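PDB 2IMP: lactaldehyde dehydrogenase from Escherichia coli, which catalyses the irreversible NAD+-dependent oxidation of L-lactaldehyde to L-lactate and also oxidises glycolaldehyde, serving the breakdown of L-fucose and L-rhamnose. Local coordinates for residues D51-A56 with T172-P177; A258-D263 with V291-G296; D399-A404 with K428-G433. All coordinates share one frame; numbering follows the deposited sequence.

Contact 1. Residues D51-A56 with T172-P177; sequences DAAERA and TIVIKP. With NAI (1,4-dihydronicotinamide adenine dinucleotide), chain D.
T172, at the start of strand 172-176, meets A53 of helix 43-62 through its hydroxyl: OG1 donates a hydrogen bond of 2.8 Å to A53 O. The bond comes in over the face of the carbonyl, 58° out of its plane and with a C=O...donor angle of only 106°. With chi1 at 54°, OG1 sits between the backbone N and the carbonyl carbon of T172, and the methyl CG2 stands anti to the carbonyl carbon, beside the backbone N. That methyl lies 4.1 Å from A56 C, at the end of residues 51-56. A53 CB is also packed on the hydroxyl, at 3.4 Å from T172 OG1, and beyond it touches the CG2 branch of V174. Because strand side chains alternate, T172 and V174 both point to the helix, whereas I173 turns to the other side of the sheet and rests on F202.

Helix and strand run nearly antiparallel, and the strand lies between strands 134-149 and 202-204, parallel to both, in the Rossmann-like NAD-binding domain of aldehyde dehydrogenases. The helix is further tied to that domain by K221, which forms salt bridges with both D51 and E54.

At its far end the same strand delivers K176 to the cofactor. CG of K176 leaves anti to the backbone N, and bends at the last two torsions curl the ammonium round to the adenosine ribose of NAI, where NZ donates to O2B at 2.9 Å and to O3B at 3.0 Å. K176 NZ also lies within hydrogen-bonding distance of P177 O, at 2.9 Å, and of G207 O, which leaves its three hydrogens shared among four acceptors.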
loop_
_atom_site.group_PDB
_atom_site.type_symbol
_atom_site.label_atom_id
_atom_site.label_comp_id
_atom_site.label_asym_id
_atom_site.label_seq_id
_atom_site.Cartn_x
_atom_site.Cartn_y
_atom_site.Cartn_z
ATOM N N ASP A 51 6.891 -27.855 -21.220
ATOM C CA ASP A 51 6.218 -27.521 -22.469
ATOM C C ASP A 51 4.692 -27.527 -22.307
ATOM O O ASP A 51 3.986 -26.704 -22.893
ATOM C CB ASP A 51 6.615 -28.489 -23.595
ATOM C CG ASP A 51 8.057 -28.308 -24.037
ATOM O OD1 ASP A 51 8.569 -27.173 -23.947
ATOM O OD2 ASP A 51 8.672 -29.295 -24.492
ATOM N N ALA A 52 4.200 -28.476 -21.517
ATOM C CA ALA A 52 2.773 -28.556 -21.249
ATOM C C ALA A 52 2.303 -27.325 -20.437
ATOM O O ALA A 52 1.256 -26.737 -20.707
ATOM C CB ALA A 52 2.456 -29.845 -20.483
ATOM N N ALA A 53 3.103 -26.955 -19.443
ATOM C CA ALA A 53 2.794 -25.795 -18.624
ATOM C C ALA A 53 2.752 -24.508 -19.470
ATOM O O ALA A 53 1.918 -23.627 -19.250
ATOM C CB ALA A 53 3.821 -25.655 -17.512
ATOM N N GLU A 54 3.663 -24.429 -20.434
ATOM C CA GLU A 54 3.719 -23.286 -21.329
ATOM C C GLU A 54 2.463 -23.181 -22.212
ATOM O O GLU A 54 1.893 -22.101 -22.369
ATOM C CB GLU A 54 4.966 -23.370 -22.213
ATOM C CG GLU A 54 5.133 -22.200 -23.172
ATOM C CD GLU A 54 6.358 -22.359 -24.057
ATOM O OE1 GLU A 54 6.380 -23.294 -24.883
ATOM O OE2 GLU A 54 7.304 -21.557 -23.921
ATOM N N ARG A 55 2.038 -24.313 -22.773
ATOM C CA ARG A 55 0.843 -24.322 -23.608
ATOM C C ARG A 55 -0.429 -23.880 -22.857
ATOM O O ARG A 55 -1.295 -23.222 -23.423
ATOM C CB ARG A 55 0.588 -25.720 -24.199
ATOM C CG ARG A 55 1.609 -26.206 -25.232
ATOM C CD ARG A 55 1.042 -27.372 -26.053
ATOM N NE ARG A 55 0.772 -28.571 -25.255
ATOM C CZ ARG A 55 1.701 -29.447 -24.878
ATOM N NH1 ARG A 55 2.972 -29.267 -25.224
ATOM N NH2 ARG A 55 1.361 -30.509 -24.163
ATOM N N ALA A 56 -0.520 -24.243 -21.580
ATOM C CA ALA A 56 -1.693 -23.915 -20.774
ATOM C C ALA A 56 -1.696 -22.526 -20.113
ATOM O O ALA A 56 -2.756 -22.010 -19.756
ATOM C CB ALA A 56 -1.874 -24.968 -19.694
ATOM N N THR A 172 1.667 -21.064 -14.386
ATOM C CA THR A 172 1.500 -22.506 -14.377
ATOM C C THR A 172 2.732 -23.076 -13.670
ATOM O O THR A 172 3.729 -22.365 -13.522
ATOM C CB THR A 172 1.347 -23.114 -15.794
ATOM O OG1 THR A 172 2.441 -22.719 -16.631
ATOM C CG2 THR A 172 0.039 -22.662 -16.409
ATOM N N ILE A 173 2.688 -24.317 -13.218
ATOM C CA ILE A 173 3.841 -24.815 -12.500
ATOM C C ILE A 173 4.184 -26.297 -12.703
ATOM O O ILE A 173 3.324 -27.127 -13.011
ATOM C CB ILE A 173 3.651 -24.550 -10.975
ATOM C CG1 ILE A 173 4.982 -24.674 -10.226
ATOM C CG2 ILE A 173 2.642 -25.535 -10.401
ATOM C CD1 ILE A 173 4.864 -24.363 -8.724
ATOM N N VAL A 174 5.470 -26.579 -12.554
ATOM C CA VAL A 174 6.010 -27.918 -12.614
ATOM C C VAL A 174 6.758 -28.182 -11.314
ATOM O O VAL A 174 7.743 -27.507 -11.004
ATOM C CB VAL A 174 7.012 -28.119 -13.773
ATOM C CG1 VAL A 174 7.575 -29.540 -13.711
ATOM C CG2 VAL A 174 6.336 -27.880 -15.116
ATOM N N ILE A 175 6.275 -29.142 -10.547
ATOM C CA ILE A 175 6.893 -29.456 -9.280
ATOM C C ILE A 175 7.647 -30.796 -9.213
ATOM O O ILE A 175 7.222 -31.799 -9.790
ATOM C CB ILE A 175 5.826 -29.440 -8.157
ATOM C CG1 ILE A 175 5.442 -27.992 -7.841
ATOM C CG2 ILE A 175 6.333 -30.181 -6.927
ATOM C CD1 ILE A 175 4.349 -27.863 -6.829
ATOM N N LYS A 176 8.784 -30.775 -8.525
ATOM C CA LYS A 176 9.559 -31.983 -8.283
ATOM C C LYS A 176 9.761 -32.169 -6.783
ATOM O O LYS A 176 10.454 -31.383 -6.141
ATOM C CB LYS A 176 10.939 -31.954 -8.938
ATOM C CG LYS A 176 11.649 -33.316 -8.797
ATOM C CD LYS A 176 13.138 -33.263 -9.100
ATOM C CE LYS A 176 13.949 -32.841 -7.890
ATOM N NZ LYS A 176 13.877 -33.851 -6.783
ATOM N N PRO A 177 9.130 -33.194 -6.202
ATOM C CA PRO A 177 9.308 -33.395 -4.766
ATOM C C PRO A 177 10.695 -34.014 -4.515
ATOM O O PRO A 177 11.379 -34.410 -5.458
ATOM C CB PRO A 177 8.188 -34.365 -4.427
ATOM C CG PRO A 177 8.175 -35.265 -5.652
ATOM C CD PRO A 177 8.313 -34.267 -6.803
HETATM P PA NAI D . 18.450 -30.747 -0.645
HETATM O O1A NAI D . 18.920 -29.481 -1.230
HETATM O O2A NAI D . 19.533 -31.832 -0.617
HETATM O O5B NAI D . 17.178 -31.259 -1.463
HETATM C C5B NAI D . 16.012 -30.478 -1.678
HETATM C C4B NAI D . 15.537 -30.548 -3.138
HETATM O O4B NAI D . 16.518 -30.019 -4.032
HETATM C C3B NAI D . 15.251 -31.971 -3.644
HETATM O O3B NAI D . 14.043 -31.987 -4.401
HETATM C C2B NAI D . 16.496 -32.304 -4.441
HETATM O O2B NAI D . 16.358 -33.325 -5.394
HETATM C C1B NAI D . 16.855 -30.968 -5.041
HETATM N N9A NAI D . 18.294 -30.843 -5.420
HETATM C C8A NAI D . 19.446 -31.301 -4.782
HETATM N N7A NAI D . 20.532 -30.940 -5.530
HETATM C C5A NAI D . 20.102 -30.271 -6.622
HETATM C C6A NAI D . 20.771 -29.677 -7.713
HETATM N N6A NAI D . 22.098 -29.725 -7.809
HETATM N N1A NAI D . 20.022 -29.037 -8.712
HETATM C C2A NAI D . 18.624 -28.980 -8.626
HETATM N N3A NAI D . 17.965 -29.572 -7.536
HETATM C C4A NAI D . 18.695 -30.200 -6.555
HETATM O O3 NAI D . 17.945 -30.367 0.830
HETATM P PN NAI D . 17.117 -31.297 1.856
HETATM O O1N NAI D . 15.929 -31.875 1.205
HETATM O O2N NAI D . 16.891 -30.475 3.093
HETATM O O5D NAI D . 18.233 -32.420 2.199
HETATM C C5D NAI D . 18.248 -33.735 1.704
HETATM C C4D NAI D . 19.496 -34.395 2.244
HETATM O O4D NAI D . 19.697 -35.633 1.568
HETATM C C3D NAI D . 20.899 -33.747 2.257
HETATM O O3D NAI D . 21.240 -33.349 3.571
HETATM C C2D NAI D . 21.840 -34.787 1.706
HETATM O O2D NAI D . 23.066 -34.844 2.398
HETATM C C1D NAI D . 21.024 -36.053 1.799
HETATM N N1N NAI D . 21.507 -37.075 0.817
HETATM C C2N NAI D . 20.992 -37.015 -0.483
HETATM C C3N NAI D . 21.416 -37.965 -1.451
HETATM C C7N NAI D . 20.868 -37.922 -2.860
HETATM O O7N NAI D . 21.306 -38.870 -3.776
HETATM N N7N NAI D . 19.982 -37.016 -3.275
HETATM C C4N NAI D . 22.367 -38.967 -1.063
HETATM C C5N NAI D . 22.882 -39.009 0.266
HETATM C C6N NAI D . 22.435 -38.048 1.201
#

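Contact 2. Residues A258-D263 with V291-G296; sequences AIVMDD and VYVQKG
A258, I259 and V260 pair in parallel with V291, Y292 and V293, in a ladder where Y292 N donates to A258 O (2.7 Å), V260 N to Y292 O (2.8 Å) and, more weakly, Q294 N to V260 O (3.3 Å). The first two bonds are almost straight, and I259 CA adds a CA-H...O contact to Y292 O. A258, V260, V291 and V293 share one face of the sheet, where V260 CB rests against V293 CG1 at 4.3 Å. I259 and Y292 occupy the other face; the tyrosine ring turns an edge to A258 O, with CD1 at 3.8 Å from that oxygen, and its hydroxyl reaches Q375.

At the end of the second strand the side chain of Q294 takes over. Its chi1 of 61° wedges CG between its own backbone N and carbonyl carbon, and the chain then runs extended across to D262, whose N-H points at Q294 OE1. The modelled separation is too short to trust in detail. The amide and carboxylate planes are nearly parallel, 12° apart, but the groups are unusually close, which leaves their exact placement doubtful. M261 CE closes in on Q294 OE1 at 3.8 Å.

The two strands belong to a beta-alpha-beta crossover through helix 266-274, and the return to the second strand carries C285, assigned as an active-site residue, and N286 of the lactate site. Within the catalytic domain's sheet, strand 409-416 flanks the first strand and 388-394 the second; helix 298-310 packs F301 on V260, V291 and V293, while helix 397-405 covers the face of I259 and Y292.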
loop_
_atom_site.group_PDB
_atom_site.type_symbol
_atom_site.label_atom_id
_atom_site.label_comp_id
_atom_site.label_asym_id
_atom_site.label_seq_id
_atom_site.Cartn_x
_atom_site.Cartn_y
_atom_site.Cartn_z
ATOM N N ALA A 258 18.705 -18.756 19.699
ATOM C CA ALA A 258 17.771 -18.382 20.754
ATOM C C ALA A 258 18.481 -17.695 21.940
ATOM O O ALA A 258 19.455 -18.220 22.473
ATOM C CB ALA A 258 17.020 -19.614 21.243
ATOM N N ILE A 259 17.996 -16.521 22.326
ATOM C CA ILE A 259 18.588 -15.778 23.427
ATOM C C ILE A 259 17.730 -15.739 24.713
ATOM O O ILE A 259 16.630 -15.178 24.728
ATOM C CB ILE A 259 18.891 -14.325 23.013
ATOM C CG1 ILE A 259 19.855 -14.318 21.829
ATOM C CG2 ILE A 259 19.496 -13.558 24.182
ATOM C CD1 ILE A 259 20.139 -12.935 21.291
ATOM N N VAL A 260 18.253 -16.341 25.775
ATOM C CA VAL A 260 17.570 -16.374 27.062
ATOM C C VAL A 260 18.193 -15.409 28.095
ATOM O O VAL A 260 19.280 -15.662 28.605
ATOM C CB VAL A 260 17.599 -17.798 27.665
ATOM C CG1 VAL A 260 16.738 -17.850 28.925
ATOM C CG2 VAL A 260 17.124 -18.813 26.632
ATOM N N MET A 261 17.507 -14.309 28.379
ATOM C CA MET A 261 18.003 -13.341 29.348
ATOM C C MET A 261 17.742 -13.761 30.812
ATOM O O MET A 261 16.955 -14.673 31.066
ATOM C CB MET A 261 17.371 -11.972 29.088
ATOM C CG MET A 261 17.633 -11.426 27.693
ATOM S SD MET A 261 19.391 -11.344 27.284
ATOM C CE MET A 261 19.849 -9.827 28.128
ATOM N N ASP A 262 18.411 -13.113 31.759
ATOM C CA ASP A 262 18.203 -13.456 33.160
ATOM C C ASP A 262 16.762 -13.186 33.630
ATOM O O ASP A 262 16.179 -13.982 34.362
ATOM C CB ASP A 262 19.182 -12.693 34.064
ATOM C CG ASP A 262 20.624 -13.155 33.899
ATOM O OD1 ASP A 262 20.846 -14.363 33.667
ATOM O OD2 ASP A 262 21.537 -12.311 34.016
ATOM N N ASP A 263 16.212 -12.060 33.188
ATOM C CA ASP A 263 14.854 -11.668 33.542
ATOM C C ASP A 263 13.786 -12.371 32.690
ATOM O O ASP A 263 12.672 -11.876 32.536
ATOM C CB ASP A 263 14.695 -10.157 33.374
ATOM C CG ASP A 263 14.598 -9.745 31.918
ATOM O OD1 ASP A 263 15.361 -10.297 31.097
ATOM O OD2 ASP A 263 13.766 -8.872 31.595
ATOM N N VAL A 291 21.570 -22.164 21.247
ATOM C CA VAL A 291 21.009 -21.566 22.446
ATOM C C VAL A 291 21.988 -20.736 23.304
ATOM O O VAL A 291 22.950 -21.268 23.858
ATOM C CB VAL A 291 20.368 -22.656 23.336
ATOM C CG1 VAL A 291 19.579 -22.015 24.456
ATOM C CG2 VAL A 291 19.471 -23.550 22.495
ATOM N N TYR A 292 21.726 -19.436 23.392
ATOM C CA TYR A 292 22.549 -18.543 24.192
ATOM C C TYR A 292 21.867 -18.159 25.518
ATOM O O TYR A 292 20.801 -17.544 25.523
ATOM C CB TYR A 292 22.893 -17.273 23.404
ATOM C CG TYR A 292 23.607 -17.547 22.099
ATOM C CD1 TYR A 292 22.890 -17.813 20.934
ATOM C CD2 TYR A 292 25.000 -17.598 22.041
ATOM C CE1 TYR A 292 23.538 -18.125 19.743
ATOM C CE2 TYR A 292 25.661 -17.912 20.853
ATOM C CZ TYR A 292 24.921 -18.176 19.710
ATOM O OH TYR A 292 25.559 -18.506 18.535
ATOM N N VAL A 293 22.491 -18.544 26.628
ATOM C CA VAL A 293 21.951 -18.267 27.956
ATOM C C VAL A 293 22.899 -17.440 28.842
ATOM O O VAL A 293 24.055 -17.821 29.018
ATOM C CB VAL A 293 21.652 -19.587 28.689
ATOM C CG1 VAL A 293 20.866 -19.315 29.960
ATOM C CG2 VAL A 293 20.904 -20.534 27.766
ATOM N N GLN A 294 22.430 -16.328 29.402
ATOM C CA GLN A 294 23.337 -15.558 30.238
ATOM C C GLN A 294 23.540 -16.104 31.662
ATOM O O GLN A 294 22.674 -16.779 32.218
ATOM C CB GLN A 294 22.948 -14.074 30.293
ATOM C CG GLN A 294 21.598 -13.731 30.860
ATOM C CD GLN A 294 21.447 -12.229 31.040
ATOM O OE1 GLN A 294 20.368 -11.728 31.360
ATOM N NE2 GLN A 294 22.541 -11.500 30.840
ATOM N N LYS A 295 24.713 -15.807 32.207
ATOM C CA LYS A 295 25.136 -16.240 33.533
ATOM C C LYS A 295 24.046 -16.230 34.636
ATOM O O LYS A 295 23.701 -17.268 35.195
ATOM C CB LYS A 295 26.312 -15.372 33.987
ATOM C CG LYS A 295 27.373 -15.124 32.914
ATOM C CD LYS A 295 28.107 -16.397 32.518
ATOM C CE LYS A 295 29.234 -16.097 31.538
ATOM N NZ LYS A 295 30.063 -17.302 31.248
ATOM N N GLY A 296 23.533 -15.042 34.933
ATOM C CA GLY A 296 22.521 -14.893 35.963
ATOM C C GLY A 296 21.521 -16.024 36.112
ATOM O O GLY A 296 21.168 -16.389 37.231
#

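Contact 3. Residues D399-A404 with K428-G433; sequences DAISMA and KGLKFG
G429 closes helix 420-429 against I401 of helix 397-405: the CG2 branch of I401 lies 3.6 Å from G429 O, and with no side chain on the glycine it packs directly on the helix-end backbone. That carbonyl is taken by the ND2 of N405, whose OD1 accepts from K431 N, so one asparagine side chain spans the turn.

L430 is where the chain leaves helical geometry. Its CG stands anti to its own carbonyl carbon (chi1 -73°), and from there CD2 bends back to the first helix, meeting A404 CB at 3.9 Å and, more loosely, I401 CG2 at 4.4 Å. These methyl contacts form a small apolar cluster.

Two residues on, F432 turns back toward the helix. It presents a ring edge to it: CZ lies 3.2 Å from A404 O, near the plane of the ring, and CE1 is 4.5 Å from A404 CB. R290 donates to the same carbonyl, while R453 is a cation-pi partner of F432 and hydrogen-bonds K431 O.

Residues 428-433 lead from helix 420-429 into strand 434-437, with G433 hydrogen-bonded both to G410 and to the backbone of a neighbouring subunit. F432 rests on P257 of strand 257-260 and, like L430, on S413 of strand 409-416, which bring the sheet up against the turn beside helix 397-405.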
loop_
_atom_site.group_PDB
_atom_site.type_symbol
_atom_site.label_atom_id
_atom_site.label_comp_id
_atom_site.label_asym_id
_atom_site.label_seq_id
_atom_site.Cartn_x
_atom_site.Cartn_y
_atom_site.Cartn_z
ATOM N N ASP A 399 26.656 -9.123 23.674
ATOM C CA ASP A 399 27.408 -10.344 23.395
ATOM C C ASP A 399 26.526 -11.376 22.666
ATOM O O ASP A 399 26.921 -11.971 21.661
ATOM C CB ASP A 399 27.912 -10.983 24.700
ATOM C CG ASP A 399 28.925 -10.123 25.434
ATOM O OD1 ASP A 399 28.750 -8.888 25.458
ATOM O OD2 ASP A 399 29.889 -10.684 26.009
ATOM N N ALA A 400 25.329 -11.570 23.211
ATOM C CA ALA A 400 24.364 -12.496 22.642
ATOM C C ALA A 400 23.929 -12.094 21.217
ATOM O O ALA A 400 23.925 -12.916 20.303
ATOM C CB ALA A 400 23.150 -12.594 23.551
ATOM N N ILE A 401 23.570 -10.825 21.051
ATOM C CA ILE A 401 23.167 -10.327 19.743
ATOM C C ILE A 401 24.299 -10.474 18.717
ATOM O O ILE A 401 24.081 -10.892 17.579
ATOM C CB ILE A 401 22.758 -8.838 19.816
ATOM C CG1 ILE A 401 21.480 -8.690 20.641
ATOM C CG2 ILE A 401 22.549 -8.279 18.414
ATOM C CD1 ILE A 401 21.004 -7.264 20.772
ATOM N N SER A 402 25.507 -10.136 19.156
ATOM C CA SER A 402 26.688 -10.230 18.318
ATOM C C SER A 402 27.003 -11.673 17.886
ATOM O O SER A 402 27.374 -11.912 16.737
ATOM C CB SER A 402 27.890 -9.641 19.052
ATOM O OG SER A 402 29.058 -9.767 18.267
ATOM N N MET A 403 26.851 -12.620 18.811
ATOM C CA MET A 403 27.095 -14.023 18.498
ATOM C C MET A 403 25.991 -14.630 17.610
ATOM O O MET A 403 26.265 -15.449 16.731
ATOM C CB MET A 403 27.243 -14.844 19.785
ATOM C CG MET A 403 28.516 -14.526 20.563
ATOM S SD MET A 403 28.819 -15.635 21.956
ATOM C CE MET A 403 27.934 -14.786 23.235
ATOM N N ALA A 404 24.750 -14.223 17.856
ATOM C CA ALA A 404 23.643 -14.694 17.038
ATOM C C ALA A 404 23.825 -14.236 15.573
ATOM O O ALA A 404 23.638 -15.014 14.636
ATOM C CB ALA A 404 22.317 -14.170 17.593
ATOM N N LYS A 428 16.129 -4.448 17.036
ATOM C CA LYS A 428 16.973 -3.577 16.237
ATOM C C LYS A 428 18.361 -4.187 15.912
ATOM O O LYS A 428 18.884 -3.996 14.823
ATOM C CB LYS A 428 17.155 -2.230 16.951
ATOM C CG LYS A 428 17.876 -1.179 16.113
ATOM C CD LYS A 428 17.882 0.189 16.791
ATOM C CE LYS A 428 18.454 1.264 15.867
ATOM N NZ LYS A 428 18.386 2.640 16.458
ATOM N N GLY A 429 18.919 -4.938 16.857
ATOM C CA GLY A 429 20.233 -5.529 16.654
ATOM C C GLY A 429 20.302 -6.850 15.906
ATOM O O GLY A 429 21.290 -7.123 15.224
ATOM N N LEU A 430 19.270 -7.677 16.034
ATOM C CA LEU A 430 19.245 -8.974 15.358
ATOM C C LEU A 430 19.056 -8.894 13.818
ATOM O O LEU A 430 18.065 -8.354 13.326
ATOM C CB LEU A 430 18.150 -9.858 15.978
ATOM C CG LEU A 430 18.500 -10.390 17.376
ATOM C CD1 LEU A 430 17.309 -11.067 18.023
ATOM C CD2 LEU A 430 19.655 -11.366 17.252
ATOM N N LYS A 431 20.013 -9.438 13.078
ATOM C CA LYS A 431 19.947 -9.419 11.622
ATOM C C LYS A 431 19.339 -10.710 11.009
ATOM O O LYS A 431 20.035 -11.521 10.401
ATOM C CB LYS A 431 21.347 -9.154 11.062
ATOM C CG LYS A 431 21.913 -7.816 11.525
ATOM C CD LYS A 431 23.380 -7.645 11.166
ATOM C CE LYS A 431 23.932 -6.355 11.769
ATOM N NZ LYS A 431 25.397 -6.172 11.564
ATOM N N PHE A 432 18.032 -10.866 11.195
ATOM C CA PHE A 432 17.294 -12.022 10.707
ATOM C C PHE A 432 15.941 -11.669 10.054
ATOM O O PHE A 432 15.354 -10.631 10.351
ATOM C CB PHE A 432 17.056 -13.010 11.861
ATOM C CG PHE A 432 18.315 -13.626 12.409
ATOM C CD1 PHE A 432 19.205 -12.871 13.169
ATOM C CD2 PHE A 432 18.645 -14.944 12.109
ATOM C CE1 PHE A 432 20.394 -13.425 13.629
ATOM C CE2 PHE A 432 19.836 -15.506 12.567
ATOM C CZ PHE A 432 20.712 -14.744 13.318
ATOM N N GLY A 433 15.465 -12.537 9.169
ATOM C CA GLY A 433 14.195 -12.291 8.506
ATOM C C GLY A 433 13.035 -12.428 9.473
ATOM O O GLY A 433 11.927 -11.953 9.205
#

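Overall arrangement
Contact 1 belongs to the NAD-binding half of the chain, while contacts 2 and 3 lie together in the catalytic half, on the opposite side of the chain's centre; contact 1 is about 48 Å and 40 Å from them, centre to centre. All three are largely buried, and only contact 2 has exposed residues among those that touch, at its G296 end. Contact 2 is backbone pairing inside a sheet, contact 1 a single hydroxyl bond plus packing of helix on strand, and contact 3 apolar packing at a helix end. Contacts 2 and 3 share an interface: helix 397-405 lies on strands 257-260 and 290-294, with M403 CB 3.6 Å from Y292 CE2 and A400 CB 3.8 Å from I259 CD1.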